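Local coordinates for protein peroxiredoxin 6 (PDB 2V2G) that probably acts as a thiol-specific peroxidase of the Prx6 subfamily, reducing hydrogen peroxide and organic hydroperoxides to water and alcohols, at residues 2-5 and 6-9; 134-137 and 138-142; 176-179 and 180-183; 99-103 and 104-108. The protein carries 1 engineered substitution. All coordinates share one frame; numbering follows the deposited sequence.

Overall arrangement
All four contacts are local, each closing a short turn, and along the chain they run in series as interactions 1, 4, 2 and 3, with none nested or crossed. Interaction 1 (2-9) folds the N-terminal loop before strand 13-16. Interaction 4 (99-108) turns strand 98-100 of the seven-stranded mixed sheet into helix 105-109. Interaction 2 (134-142) joins strands 124-133 and 139-145 of that sheet. Interactions 1 and 2 touch through probable hydrogen bonds, F9 N to K137 O and G6 N to L139 O, and both reach the second subunit. Interaction 3 (176-183) belongs to the C-terminal part; its centre lies about 37 Å from that of interaction 4.

Interaction 1: residues 2-5 and 6-9; sequences GITL and GEVF
T4 and E7 close a type II beta turn in the N-terminal loop that leads to strand 13-16, a local polar contact in which the glutamate side chain folds back onto T4, the first residue of the turn, and alongside I3. The backbone evidence is the bond from E7 N to T4 O (3.1 Å), with G6 at the third position of the turn and a positive phi of 85°, a value that favours glycine. The CG of E7 stands anti to the carbonyl carbon (chi1 -78°) and the chain beyond is extended, which carries the carboxylate back to T4. There OE2 accepts from T4 N at 2.8 Å, a bond that arrives well above the carboxylate plane, and from T4 OG1, also at 2.8 Å, through its anti lone pair. A water molecule donates to both E7 OE2 and G2 O. The aliphatic stem of E7 contributes too, its CB lying 3.9 Å from I3 CG1.

Beyond the turn, I3 reaches out with CG1 anti to its own N, and its CD1 comes within 3.3 Å of F9 CD1, the two side chains crossing at about a right angle. The F9 ring is buried and also meets F23 and F131, while T4 and L5 pack on G111 and P115 of the second subunit. Backbone bonds that G6 and E7 share with L139 lay the loop against strand 139-145, making this a glycine-containing type II turn fastened to the sheet of the thioredoxin-like AhpC/TSA domain.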
loop_
_atom_site.group_PDB
_atom_site.type_symbol
_atom_site.label_atom_id
_atom_site.label_comp_id
_atom_site.label_asym_id
_atom_site.label_seq_id
_atom_site.Cartn_x
_atom_site.Cartn_y
_atom_site.Cartn_z
ATOM N N GLY A 2 15.404 5.509 -0.242
ATOM C CA GLY A 2 13.924 5.419 -0.392
ATOM C C GLY A 2 13.406 6.610 -1.185
ATOM O O GLY A 2 14.140 7.567 -1.430
ATOM N N ILE A 3 12.176 6.542 -1.641
ATOM C CA ILE A 3 11.589 7.590 -2.436
ATOM C C ILE A 3 10.292 8.046 -1.766
ATOM O O ILE A 3 9.512 7.209 -1.300
ATOM C CB ILE A 3 11.355 7.099 -3.905
ATOM C CG1 ILE A 3 10.747 8.196 -4.750
ATOM C CG2 ILE A 3 10.529 5.821 -3.873
ATOM C CD1 ILE A 3 10.975 7.936 -6.210
ATOM N N THR A 4 10.111 9.339 -1.609
ATOM C CA THR A 4 8.922 9.849 -0.937
ATOM C C THR A 4 7.913 10.340 -1.972
ATOM O O THR A 4 8.252 10.597 -3.155
ATOM C CB THR A 4 9.279 10.976 0.066
ATOM O OG1 THR A 4 9.946 12.003 -0.635
ATOM C CG2 THR A 4 10.184 10.398 1.212
ATOM N N LEU A 5 6.674 10.519 -1.542
ATOM C CA LEU A 5 5.652 10.970 -2.486
ATOM C C LEU A 5 5.980 12.362 -3.005
ATOM O O LEU A 5 6.466 13.247 -2.264
ATOM C CB LEU A 5 4.273 10.985 -1.821
ATOM C CG LEU A 5 3.721 9.670 -1.281
ATOM C CD1 LEU A 5 2.310 9.929 -0.800
ATOM C CD2 LEU A 5 3.907 8.494 -2.325
ATOM N N GLY A 6 5.709 12.567 -4.320
ATOM C CA GLY A 6 5.949 13.783 -4.996
ATOM C C GLY A 6 7.376 13.927 -5.506
ATOM O O GLY A 6 7.651 14.871 -6.212
ATOM N N GLU A 7 8.284 12.991 -5.138
ATOM C CA GLU A 7 9.651 13.071 -5.690
ATOM C C GLU A 7 9.621 12.661 -7.152
ATOM O O GLU A 7 8.849 11.760 -7.528
ATOM C CB GLU A 7 10.592 12.106 -4.977
ATOM C CG GLU A 7 11.094 12.508 -3.644
ATOM C CD GLU A 7 12.229 11.508 -3.164
ATOM O OE1 GLU A 7 13.156 11.189 -3.996
ATOM O OE2 GLU A 7 12.200 11.154 -1.983
ATOM N N VAL A 8 10.498 13.283 -7.956
ATOM C CA VAL A 8 10.736 12.791 -9.325
ATOM C C VAL A 8 11.393 11.404 -9.275
ATOM O O VAL A 8 12.425 11.196 -8.593
ATOM C CB VAL A 8 11.547 13.798 -10.165
ATOM C CG1 VAL A 8 11.846 13.204 -11.561
ATOM C CG2 VAL A 8 10.707 15.081 -10.290
ATOM N N PHE A 9 10.745 10.434 -9.928
ATOM C CA PHE A 9 11.255 9.088 -9.947
ATOM C C PHE A 9 12.615 9.071 -10.638
ATOM O O PHE A 9 12.833 9.781 -11.615
ATOM C CB PHE A 9 10.264 8.139 -10.629
ATOM C CG PHE A 9 10.275 6.754 -9.998
ATOM C CD1 PHE A 9 9.597 6.516 -8.828
ATOM C CD2 PHE A 9 10.974 5.718 -10.610
ATOM C CE1 PHE A 9 9.651 5.273 -8.220
ATOM C CE2 PHE A 9 11.003 4.447 -10.024
ATOM C CZ PHE A 9 10.351 4.232 -8.854
HETATM O O HOH W 1 13.914 10.225 -0.363
#

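Interaction 2: residues 134-137 and 138-142; sequences GPDK and KLKLS
G134 to K137 form a type I beta turn, closed by the bond from K137 N to G134 O (2.9 Å), and the chain returns through K138 into strand 139-142. A second backbone bond, G134 N to K138 O (2.9 Å, nearly straight at 168°), together with the positive phi of K137 (76°), defines a 3:5 beta hairpin of the type I plus G1 bulge kind. It connects strands 124-133 and 139-145; a little further on, K140 and L141 both face I132 in a classic beta bulge.

D136 is directed toward 138-142, its carboxylate lying over one face of the hairpin and shared between two donors. OD1 receives K138 N at 3.0 Å from above the carboxylate plane. OD2 forms a salt bridge with K140 NZ at 2.8 Å, through its syn lone pair. For K140, chi1 puts CG near G134 N, and the bend at chi2 (-60°) then turns the rest of the chain toward D136, CE passing 3.3 Å from D136 OD1. K137 NZ donates to P135 O and to G28 O.

With one amide and one ammonium group bound, and K138 NZ 4.9 Å from D136 OD2, not in contact, the D136 carboxylate is probably stabilised in its ionised form.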
loop_
_atom_site.group_PDB
_atom_site.type_symbol
_atom_site.label_atom_id
_atom_site.label_comp_id
_atom_site.label_asym_id
_atom_site.label_seq_id
_atom_site.Cartn_x
_atom_site.Cartn_y
_atom_site.Cartn_z
ATOM N N GLY A 134 3.197 9.350 -11.959
ATOM C CA GLY A 134 2.384 10.170 -12.866
ATOM C C GLY A 134 3.098 10.519 -14.149
ATOM O O GLY A 134 4.313 10.285 -14.317
ATOM N N PRO A 135 2.358 11.115 -15.098
ATOM C CA PRO A 135 3.000 11.557 -16.350
ATOM C C PRO A 135 4.048 12.657 -16.158
ATOM O O PRO A 135 4.819 12.951 -17.074
ATOM C CB PRO A 135 1.807 12.058 -17.224
ATOM C CG PRO A 135 0.730 12.244 -16.369
ATOM C CD PRO A 135 0.915 11.439 -15.091
ATOM N N ASP A 136 4.047 13.271 -14.986
ATOM C CA ASP A 136 5.038 14.264 -14.618
ATOM C C ASP A 136 6.287 13.632 -13.957
ATOM O O ASP A 136 7.222 14.370 -13.588
ATOM C CB ASP A 136 4.421 15.277 -13.693
ATOM C CG ASP A 136 3.873 14.636 -12.388
ATOM O OD1 ASP A 136 3.963 13.401 -12.203
ATOM O OD2 ASP A 136 3.289 15.386 -11.558
ATOM N N LYS A 137 6.296 12.309 -13.960
ATOM C CA LYS A 137 7.423 11.468 -13.531
ATOM C C LYS A 137 7.499 11.456 -12.012
ATOM O O LYS A 137 8.482 10.904 -11.448
ATOM C CB LYS A 137 8.759 11.956 -14.116
ATOM C CG LYS A 137 8.832 12.221 -15.653
ATOM C CD LYS A 137 8.383 11.051 -16.421
ATOM C CE LYS A 137 8.407 11.397 -17.932
ATOM N NZ LYS A 137 7.291 12.333 -18.282
ATOM N N LYS A 138 6.502 12.016 -11.354
ATOM C CA LYS A 138 6.541 12.032 -9.855
ATOM C C LYS A 138 5.888 10.829 -9.230
ATOM O O LYS A 138 4.856 10.327 -9.744
ATOM C CB LYS A 138 5.923 13.345 -9.354
ATOM C CG LYS A 138 6.812 14.537 -9.664
ATOM C CD LYS A 138 6.127 15.829 -9.315
ATOM C CE LYS A 138 6.942 17.068 -9.648
ATOM N NZ LYS A 138 6.315 18.230 -8.967
ATOM N N LEU A 139 6.426 10.366 -8.094
ATOM C CA LEU A 139 5.759 9.302 -7.365
ATOM C C LEU A 139 4.422 9.765 -6.736
ATOM O O LEU A 139 4.379 10.681 -5.937
ATOM C CB LEU A 139 6.695 8.733 -6.283
ATOM C CG LEU A 139 6.121 7.569 -5.479
ATOM C CD1 LEU A 139 5.938 6.325 -6.359
ATOM C CD2 LEU A 139 7.054 7.302 -4.281
ATOM N N LYS A 140 3.345 9.077 -7.048
ATOM C CA LYS A 140 2.027 9.470 -6.560
ATOM C C LYS A 140 1.478 8.610 -5.394
ATOM O O LYS A 140 0.660 9.092 -4.580
ATOM C CB LYS A 140 0.991 9.422 -7.699
ATOM C CG LYS A 140 1.293 10.228 -8.961
ATOM C CD LYS A 140 1.443 11.711 -8.625
ATOM C CE LYS A 140 1.886 12.570 -9.845
ATOM N NZ LYS A 140 2.007 14.028 -9.496
ATOM N N LEU A 141 1.969 7.371 -5.298
ATOM C CA LEU A 141 1.512 6.386 -4.308
ATOM C C LEU A 141 2.461 5.219 -4.286
ATOM O O LEU A 141 2.993 4.861 -5.346
ATOM C CB LEU A 141 0.111 5.887 -4.709
ATOM C CG LEU A 141 -0.693 4.996 -3.744
ATOM C CD1 LEU A 141 -2.205 5.227 -3.960
ATOM C CD2 LEU A 141 -0.314 3.542 -3.956
ATOM N N SER A 142 2.768 4.678 -3.111
ATOM C CA SER A 142 3.620 3.499 -3.071
ATOM C C SER A 142 3.106 2.497 -2.013
ATOM O O SER A 142 2.478 2.914 -1.039
ATOM C CB SER A 142 5.076 3.830 -2.839
ATOM O OG SER A 142 5.298 4.380 -1.606
#

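Interaction 3: residues 176-179 and 180-183; sequences DWQP and GDRC
D181 meets Q178 twice, and these two bonds form the inner layer of the contact. D181 N donates to Q178 O at 2.8 Å, and in return D181 OD2 accepts from Q178 N at 2.9 Å, the amide approaching from above the carboxylate plane. The first bond is set by the backbone turn. The second depends on D181 CG standing anti to the carbonyl carbon (chi1 -72°), which swings the carboxylate back over the turn; its OD2 also touches Q178 CB at 3.5 Å.

The next layer is W177. Its indole edge faces the returning chain: NE1 makes a weak bond to D181 O (3.2 Å), bent at 134°, and CD1 lies against D181 CB at 3.6 Å and R182 O at 3.5 Å, this carbonyl near the ring plane. The ring is almost perpendicular to the D181 carboxylate, and P179 N lies over one face, displaced toward the rim. C183 SG sits 3.6 Å from W177 NE1 in an oblique sulfur-aromatic contact.

Further out, helix 153-168 supports the buried residues, with S162 against W177 and L165 against C183. R158 holds W177 O, and Q218 accepts from G180 N.

G180, with phi 100°, occupies the third place of a type II beta turn from Q178 to D181, the reversal that leads into strand 183-185 of the antiparallel sheet in the C-terminal domain of this Prx6-subfamily peroxiredoxin.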
loop_
_atom_site.group_PDB
_atom_site.type_symbol
_atom_site.label_atom_id
_atom_site.label_comp_id
_atom_site.label_asym_id
_atom_site.label_seq_id
_atom_site.Cartn_x
_atom_site.Cartn_y
_atom_site.Cartn_z
ATOM N N ASP A 176 -12.675 3.553 1.309
ATOM C CA ASP A 176 -13.361 2.470 0.605
ATOM C C ASP A 176 -14.150 2.882 -0.646
ATOM O O ASP A 176 -14.985 2.118 -1.162
ATOM C CB ASP A 176 -14.275 1.720 1.570
ATOM C CG ASP A 176 -13.499 1.097 2.715
ATOM O OD1 ASP A 176 -12.467 0.448 2.519
ATOM O OD2 ASP A 176 -13.933 1.343 3.823
ATOM N N TRP A 177 -13.860 4.071 -1.161
ATOM C CA TRP A 177 -14.516 4.529 -2.402
ATOM C C TRP A 177 -14.308 3.582 -3.557
ATOM O O TRP A 177 -13.207 3.079 -3.776
ATOM C CB TRP A 177 -13.984 5.894 -2.744
ATOM C CG TRP A 177 -14.365 6.453 -4.095
ATOM C CD1 TRP A 177 -15.425 7.263 -4.400
ATOM C CD2 TRP A 177 -13.603 6.312 -5.303
ATOM N NE1 TRP A 177 -15.368 7.621 -5.720
ATOM C CE2 TRP A 177 -14.269 7.046 -6.296
ATOM C CE3 TRP A 177 -12.397 5.640 -5.637
ATOM C CZ2 TRP A 177 -13.767 7.139 -7.604
ATOM C CZ3 TRP A 177 -11.910 5.750 -6.886
ATOM C CH2 TRP A 177 -12.612 6.469 -7.865
ATOM N N GLN A 178 -15.375 3.369 -4.321
ATOM C CA GLN A 178 -15.279 2.715 -5.627
ATOM C C GLN A 178 -15.723 3.670 -6.725
ATOM O O GLN A 178 -16.608 4.535 -6.483
ATOM C CB GLN A 178 -16.142 1.465 -5.697
ATOM C CG GLN A 178 -15.748 0.332 -4.708
ATOM C CD GLN A 178 -14.455 -0.365 -5.106
ATOM O OE1 GLN A 178 -13.766 -0.905 -4.246
ATOM N NE2 GLN A 178 -14.096 -0.331 -6.394
ATOM N N PRO A 179 -15.103 3.547 -7.924
ATOM C CA PRO A 179 -15.521 4.406 -9.006
ATOM C C PRO A 179 -17.052 4.456 -9.169
ATOM O O PRO A 179 -17.758 3.408 -9.160
ATOM C CB PRO A 179 -14.858 3.772 -10.240
ATOM C CG PRO A 179 -13.664 3.118 -9.731
ATOM C CD PRO A 179 -13.977 2.673 -8.304
ATOM N N GLY A 180 -17.587 5.680 -9.291
ATOM C CA GLY A 180 -18.993 5.921 -9.416
ATOM C C GLY A 180 -19.633 6.346 -8.100
ATOM O O GLY A 180 -20.694 6.964 -8.108
ATOM N N ASP A 181 -18.930 6.097 -6.972
ATOM C CA ASP A 181 -19.437 6.467 -5.622
ATOM C C ASP A 181 -19.271 7.960 -5.402
ATOM O O ASP A 181 -18.370 8.572 -5.973
ATOM C CB ASP A 181 -18.656 5.723 -4.500
ATOM C CG ASP A 181 -18.988 4.206 -4.428
ATOM O OD1 ASP A 181 -19.982 3.780 -5.072
ATOM O OD2 ASP A 181 -18.216 3.466 -3.737
ATOM N N ARG A 182 -20.034 8.538 -4.489
ATOM C CA ARG A 182 -19.816 9.944 -4.160
ATOM C C ARG A 182 -18.382 10.241 -3.602
ATOM O O ARG A 182 -17.762 9.374 -2.976
ATOM C CB ARG A 182 -20.871 10.433 -3.183
ATOM C CG ARG A 182 -20.818 9.741 -1.876
ATOM C CD ARG A 182 -21.988 10.056 -1.009
ATOM N NE ARG A 182 -21.843 9.305 0.240
ATOM C CZ ARG A 182 -22.676 9.424 1.264
ATOM N NH1 ARG A 182 -23.654 10.323 1.212
ATOM N NH2 ARG A 182 -22.520 8.648 2.330
ATOM N N CYS A 183 -17.872 11.429 -3.926
ATOM C CA CYS A 183 -16.579 11.903 -3.513
ATOM C C CYS A 183 -16.741 13.017 -2.468
ATOM O O CYS A 183 -17.880 13.505 -2.243
ATOM C CB CYS A 183 -15.832 12.440 -4.748
ATOM S SG CYS A 183 -15.524 11.175 -5.963
#

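Interaction 4: residues 99-103 and 104-108; sequences IADET and RELAV
D101 reaches from just past the end of strand 98-100 to the first turn of helix 105-109. Its CB points at the helix start. CG, held anti to the backbone N (chi1 -176°), lies 3.7 Å from L106 CB, so the carboxylate rests beside the leucine stem. OD1 accepts from L106 N at 3.1 Å, along an almost straight N-H line (168°). OD2 accepts from A107 N at 2.9 Å, a more bent bond. The two oxygens thus take successive amides, and each is met on its syn side, moderately out of the carboxylate plane; OD2 also touches A107 CB at 3.6 Å.

R104 occupies the N-cap position, and the bond from V108 N to R104 O is the first of the helix. The first-turn amides of a helix lack carbonyl partners within it; here D101 supplies acceptors for those of L106 and A107 from a residue three places before the N-cap. A carboxylate at this end would also be favoured by the helix dipole. Between strand and helix, D101 to R104 make a type I beta turn, in which R104 N bonds to D101 O.

T103 OG1 receives a weak bond from E105 N, at 3.4 Å, and a water molecule links the same hydroxyl to E105 OE1. The R104 side chain bends at chi2 (67°) and turns back, NH1 donating to E102 O at 2.9 Å in the guanidinium plane, while NE is held by P124 O. On the strand before the turn, I99 CG2 approaches L106 CD1 at 4.4 Å, and both side chains pack on L69 of strand 64-70.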
loop_
_atom_site.group_PDB
_atom_site.type_symbol
_atom_site.label_atom_id
_atom_site.label_comp_id
_atom_site.label_asym_id
_atom_site.label_seq_id
_atom_site.Cartn_x
_atom_site.Cartn_y
_atom_site.Cartn_z
ATOM N N ILE A 99 12.481 -5.725 -15.724
ATOM C CA ILE A 99 13.801 -5.142 -15.505
ATOM C C ILE A 99 14.684 -6.115 -14.731
ATOM O O ILE A 99 14.174 -6.785 -13.787
ATOM C CB ILE A 99 13.668 -3.855 -14.714
ATOM C CG1 ILE A 99 12.941 -2.806 -15.532
ATOM C CG2 ILE A 99 15.095 -3.353 -14.212
ATOM C CD1 ILE A 99 12.462 -1.599 -14.647
ATOM N N ALA A 100 15.961 -6.195 -15.106
ATOM C CA ALA A 100 16.965 -7.038 -14.420
ATOM C C ALA A 100 17.862 -6.172 -13.556
ATOM O O ALA A 100 18.771 -5.588 -14.099
ATOM C CB ALA A 100 17.822 -7.793 -15.432
ATOM N N ASP A 101 17.666 -6.154 -12.241
ATOM C CA ASP A 101 18.435 -5.283 -11.320
ATOM C C ASP A 101 19.552 -6.077 -10.611
ATOM O O ASP A 101 19.651 -6.174 -9.355
ATOM C CB ASP A 101 17.472 -4.672 -10.303
ATOM C CG ASP A 101 18.148 -3.676 -9.376
ATOM O OD1 ASP A 101 19.028 -2.864 -9.853
ATOM O OD2 ASP A 101 17.785 -3.678 -8.171
ATOM N N GLU A 102 20.447 -6.649 -11.409
ATOM C CA GLU A 102 21.417 -7.592 -10.846
ATOM C C GLU A 102 22.421 -6.964 -9.900
ATOM O O GLU A 102 22.983 -7.645 -9.050
ATOM C CB GLU A 102 22.127 -8.331 -11.974
ATOM C CG GLU A 102 21.200 -9.090 -12.944
ATOM C CD GLU A 102 21.993 -9.660 -14.092
ATOM O OE1 GLU A 102 22.867 -10.543 -13.847
ATOM O OE2 GLU A 102 21.785 -9.184 -15.230
ATOM N N THR A 103 22.704 -5.671 -10.079
ATOM C CA THR A 103 23.640 -4.971 -9.191
ATOM C C THR A 103 22.942 -4.472 -7.891
ATOM O O THR A 103 23.637 -3.969 -6.999
ATOM C CB THR A 103 24.261 -3.757 -9.825
ATOM O OG1 THR A 103 23.272 -2.771 -10.114
ATOM C CG2 THR A 103 25.099 -4.166 -11.068
ATOM N N ARG A 104 21.651 -4.671 -7.771
ATOM C CA ARG A 104 20.849 -4.130 -6.651
ATOM C C ARG A 104 20.808 -2.603 -6.519
ATOM O O ARG A 104 20.232 -2.084 -5.550
ATOM C CB ARG A 104 21.246 -4.762 -5.303
ATOM C CG ARG A 104 20.738 -6.170 -5.123
ATOM C CD ARG A 104 21.321 -7.207 -6.028
ATOM N NE ARG A 104 20.816 -8.550 -5.657
ATOM C CZ ARG A 104 21.006 -9.659 -6.338
ATOM N NH1 ARG A 104 21.734 -9.671 -7.447
ATOM N NH2 ARG A 104 20.440 -10.788 -5.898
ATOM N N GLU A 105 21.288 -1.892 -7.545
ATOM C CA GLU A 105 21.241 -0.434 -7.520
ATOM C C GLU A 105 19.835 0.101 -7.255
ATOM O O GLU A 105 19.650 0.993 -6.464
ATOM C CB GLU A 105 21.754 0.135 -8.840
ATOM C CG GLU A 105 21.567 1.661 -8.991
ATOM C CD GLU A 105 22.524 2.305 -10.005
ATOM O OE1 GLU A 105 22.861 1.657 -11.038
ATOM O OE2 GLU A 105 22.945 3.462 -9.760
ATOM N N LEU A 106 18.835 -0.417 -7.960
ATOM C CA LEU A 106 17.472 0.074 -7.827
ATOM C C LEU A 106 16.832 -0.434 -6.542
ATOM O O LEU A 106 16.083 0.286 -5.891
ATOM C CB LEU A 106 16.621 -0.294 -9.038
ATOM C CG LEU A 106 16.913 0.527 -10.294
ATOM C CD1 LEU A 106 15.971 0.008 -11.450
ATOM C CD2 LEU A 106 16.642 2.015 -10.004
ATOM N N ALA A 107 17.162 -1.672 -6.171
ATOM C CA ALA A 107 16.590 -2.238 -4.921
ATOM C C ALA A 107 16.952 -1.298 -3.777
ATOM O O ALA A 107 16.111 -0.978 -2.933
ATOM C CB ALA A 107 17.177 -3.645 -4.649
ATOM N N VAL A 108 18.188 -0.857 -3.725
ATOM C CA VAL A 108 18.640 0.047 -2.692
ATOM C C VAL A 108 18.081 1.462 -2.892
ATOM O O VAL A 108 17.535 2.043 -1.964
ATOM C CB VAL A 108 20.167 0.061 -2.621
ATOM C CG1 VAL A 108 20.678 1.188 -1.699
ATOM C CG2 VAL A 108 20.653 -1.349 -2.178
HETATM O O HOH W 2 24.406 -0.376 -10.857
#